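Local coordinates for BH2602 protein (Bacillus halodurans, PDB 3NWZ) that binds coenzyme A and is probably an acyl-CoA thioesterase of the hot-dog superfamily, its substrate not established, at residues V129-H134 with V141-V146. Residues are numbered along the deposited sequence; the frame is centred on the assembly and turned at random.
Sequences VASIVH and VVEGKV
Val133 and His134 both turn their backbone N-H to one carbonyl, that of Val141, and so make a classic beta bulge in an otherwise regular antiparallel pair. Val133 N lies 2.8 Å from Val141 O and His134 N 3.0 Å, both donors standing on the same face of the carbonyl plane. Beyond the bulge the ladder is regular: Ser131 pairs with Glu143, and Val129 with Lys145, each through two backbone hydrogen bonds. In the first of these pairs Ser131 N meets Glu143 O at 2.7 Å, nearly along the C=O axis.

Val133 points toward 141-146, and its side chain crosses that of Glu143 at about a right angle, with Val133 CG2 3.4 Å from Glu143 OE2. Val141, the residue facing the bulge, sets CG1 4.0 Å from Val133 CB. CG of Glu143 sits between its own backbone N and carbonyl carbon (chi1 79°), alongside Ser131, whose OG is 3.3 Å away. Lys145 NZ forms a salt bridge with Glu143 of the second subunit, and by the same pairing the Glu143 described here probably faces Lys145 there. An alanine in place of Glu143 would probably open a gap beside Val133 CG2 and Ser131 OG, and might leave that lysine of the second subunit without its mate.

The other face is apolar. Val142 CG2, anti to the backbone N, lies 4.0 Å from Ala130 CB, and both side chains pack on Met94 of helix 83-100. Gly144 faces Ala130 as a non-hydrogen-bonded pair, their CA atoms 3.9 Å apart. His134 contributes to the CoA site with Lys137, Gln138 and Arg139, placing that site at the turn of a bulged beta hairpin in the hot-dog fold, an antiparallel sheet wrapped around a central helix.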
ATOM      1  N   VAL A 129      -1.697   7.279 -15.622  1.00 18.73           N
ATOM      2  CA  VAL A 129      -3.009   6.837 -16.130  1.00 13.81           C
ATOM      3  C   VAL A 129      -3.780   6.075 -15.074  1.00 35.32           C
ATOM      4  O   VAL A 129      -3.305   5.059 -14.571  1.00 42.30           O
ATOM      5  CB  VAL A 129      -2.866   5.920 -17.386  1.00 13.65           C
ATOM      6  CG1 VAL A 129      -4.271   5.611 -17.975  1.00 17.19           C
ATOM      7  CG2 VAL A 129      -1.960   6.592 -18.399  1.00 23.29           C
ATOM      8  N   ALA A 130      -4.980   6.554 -14.769  1.00 38.81           N
ATOM      9  CA  ALA A 130      -5.811   5.944 -13.741  1.00 33.19           C
ATOM     10  C   ALA A 130      -7.126   5.361 -14.269  1.00 38.12           C
ATOM     11  O   ALA A 130      -7.688   5.867 -15.242  1.00 40.28           O
ATOM     12  CB  ALA A 130      -6.112   7.012 -12.629  1.00 33.19           C
ATOM     13  N   SER A 131      -7.610   4.310 -13.599  1.00 39.29           N
ATOM     14  CA  SER A 131      -8.886   3.657 -13.937  1.00 38.83           C
ATOM     15  C   SER A 131      -9.641   3.160 -12.685  1.00 42.28           C
ATOM     16  O   SER A 131      -9.054   2.637 -11.745  1.00 42.60           O
ATOM     17  CB  SER A 131      -8.679   2.479 -14.920  1.00 37.73           C
ATOM     18  OG  SER A 131      -8.085   1.348 -14.316  1.00 42.18           O
ATOM     19  N   ILE A 132     -10.953   3.342 -12.675  1.00 39.05           N
ATOM     20  CA  ILE A 132     -11.757   2.900 -11.552  1.00 40.26           C
ATOM     21  C   ILE A 132     -11.753   1.368 -11.469  1.00 42.00           C
ATOM     22  O   ILE A 132     -11.873   0.662 -12.494  1.00 43.00           O
ATOM     23  CB  ILE A 132     -13.193   3.398 -11.684  1.00 31.71           C
ATOM     24  CG1 ILE A 132     -13.204   4.926 -11.730  1.00 28.46           C
ATOM     25  CG2 ILE A 132     -14.031   2.873 -10.527  1.00 20.12           C
ATOM     26  CD1 ILE A 132     -14.575   5.511 -11.756  1.00 46.40           C
ATOM     27  N   VAL A 133     -11.603   0.857 -10.246  1.00 31.03           N
ATOM     28  CA  VAL A 133     -11.546  -0.574 -10.022  1.00 40.25           C
ATOM     29  C   VAL A 133     -12.829  -0.984  -9.354  1.00 50.10           C
ATOM     30  O   VAL A 133     -13.256  -2.131  -9.433  1.00 67.58           O
ATOM     31  CB  VAL A 133     -10.355  -0.917  -9.108  1.00 38.40           C
ATOM     32  CG1 VAL A 133     -10.307  -2.424  -8.844  1.00 43.98           C
ATOM     33  CG2 VAL A 133      -9.052  -0.409  -9.754  1.00 18.35           C
ATOM     34  N   HIS A 134     -13.445  -0.012  -8.700  1.00 40.82           N
ATOM     35  CA  HIS A 134     -14.686  -0.225  -7.980  1.00 46.36           C
ATOM     36  C   HIS A 134     -15.317   1.127  -7.675  1.00 44.38           C
ATOM     37  O   HIS A 134     -14.608   2.106  -7.393  1.00 52.98           O
ATOM     38  CB  HIS A 134     -14.425  -0.967  -6.666  1.00 60.31           C
ATOM     39  CG  HIS A 134     -15.661  -1.207  -5.861  1.00 74.69           C
ATOM     40  ND1 HIS A 134     -16.754  -1.884  -6.363  1.00 79.44           N
ATOM     41  CD2 HIS A 134     -15.982  -0.865  -4.592  1.00 80.00           C
ATOM     42  CE1 HIS A 134     -17.693  -1.949  -5.436  1.00 81.16           C
ATOM     43  NE2 HIS A 134     -17.250  -1.337  -4.352  1.00 80.64           N
ATOM     44  N   VAL A 141     -12.482   2.799  -5.148  1.00 26.83           N
ATOM     45  CA  VAL A 141     -11.182   2.193  -5.337  1.00 33.64           C
ATOM     46  C   VAL A 141     -10.792   2.413  -6.792  1.00 38.46           C
ATOM     47  O   VAL A 141     -11.566   2.108  -7.704  1.00 40.41           O
ATOM     48  CB  VAL A 141     -11.263   0.704  -5.020  1.00 36.76           C
ATOM     49  CG1 VAL A 141      -9.924   0.020  -5.295  1.00 41.57           C
ATOM     50  CG2 VAL A 141     -11.687   0.530  -3.557  1.00 30.42           C
ATOM     51  N   VAL A 142      -9.596   2.962  -6.990  1.00 31.49           N
ATOM     52  CA  VAL A 142      -9.078   3.265  -8.310  1.00 32.98           C
ATOM     53  C   VAL A 142      -7.658   2.719  -8.400  1.00 46.53           C
ATOM     54  O   VAL A 142      -7.064   2.377  -7.387  1.00 48.67           O
ATOM     55  CB  VAL A 142      -9.074   4.800  -8.565  1.00 33.91           C
ATOM     56  CG1 VAL A 142      -8.387   5.519  -7.409  1.00 40.05           C
ATOM     57  CG2 VAL A 142      -8.350   5.125  -9.876  1.00 30.72           C
ATOM     58  N   GLU A 143      -7.126   2.633  -9.617  1.00 45.76           N
ATOM     59  CA  GLU A 143      -5.788   2.107  -9.836  1.00 32.32           C
ATOM     60  C   GLU A 143      -5.112   2.916 -10.922  1.00 36.16           C
ATOM     61  O   GLU A 143      -5.784   3.463 -11.789  1.00 39.79           O
ATOM     62  CB  GLU A 143      -5.869   0.645 -10.278  1.00 26.07           C
ATOM     63  CG  GLU A 143      -6.231   0.470 -11.767  1.00 37.14           C
ATOM     64  CD  GLU A 143      -6.399  -0.982 -12.163  1.00 52.77           C
ATOM     65  OE1 GLU A 143      -5.422  -1.758 -12.042  1.00 67.09           O
ATOM     66  OE2 GLU A 143      -7.515  -1.344 -12.592  1.00 60.61           O
ATOM     67  N   GLY A 144      -3.787   2.983 -10.895  1.00 29.78           N
ATOM     68  CA  GLY A 144      -3.087   3.746 -11.917  1.00 24.68           C
ATOM     69  C   GLY A 144      -1.627   3.390 -12.166  1.00 26.72           C
ATOM     70  O   GLY A 144      -1.020   2.635 -11.423  1.00 28.93           O
ATOM     71  N   LYS A 145      -1.065   3.946 -13.230  1.00 33.83           N
ATOM     72  CA  LYS A 145       0.319   3.715 -13.598  1.00 33.95           C
ATOM     73  C   LYS A 145       0.937   5.005 -14.101  1.00 39.36           C
ATOM     74  O   LYS A 145       0.244   5.889 -14.628  1.00 32.35           O
ATOM     75  CB  LYS A 145       0.426   2.654 -14.695  1.00 37.98           C
ATOM     76  CG  LYS A 145       0.367   1.237 -14.173  1.00 42.34           C
ATOM     77  CD  LYS A 145       0.519   0.227 -15.302  1.00 45.19           C
ATOM     78  CE  LYS A 145       0.510  -1.195 -14.765  1.00 52.37           C
ATOM     79  NZ  LYS A 145      -0.769  -1.490 -14.052  1.00 61.70           N
ATOM     80  N   VAL A 146       2.245   5.114 -13.913  1.00 22.50           N
ATOM     81  CA  VAL A 146       2.989   6.274 -14.359  1.00 22.91           C
ATOM     82  C   VAL A 146       3.983   5.773 -15.415  1.00 31.72           C
ATOM     83  O   VAL A 146       4.675   4.784 -15.198  1.00 39.58           O
ATOM     84  CB  VAL A 146       3.748   6.945 -13.174  1.00 30.05           C
ATOM     85  CG1 VAL A 146       4.497   8.157 -13.660  1.00 31.64           C
ATOM     86  CG2 VAL A 146       2.773   7.345 -12.085  1.00 29.93           C
TER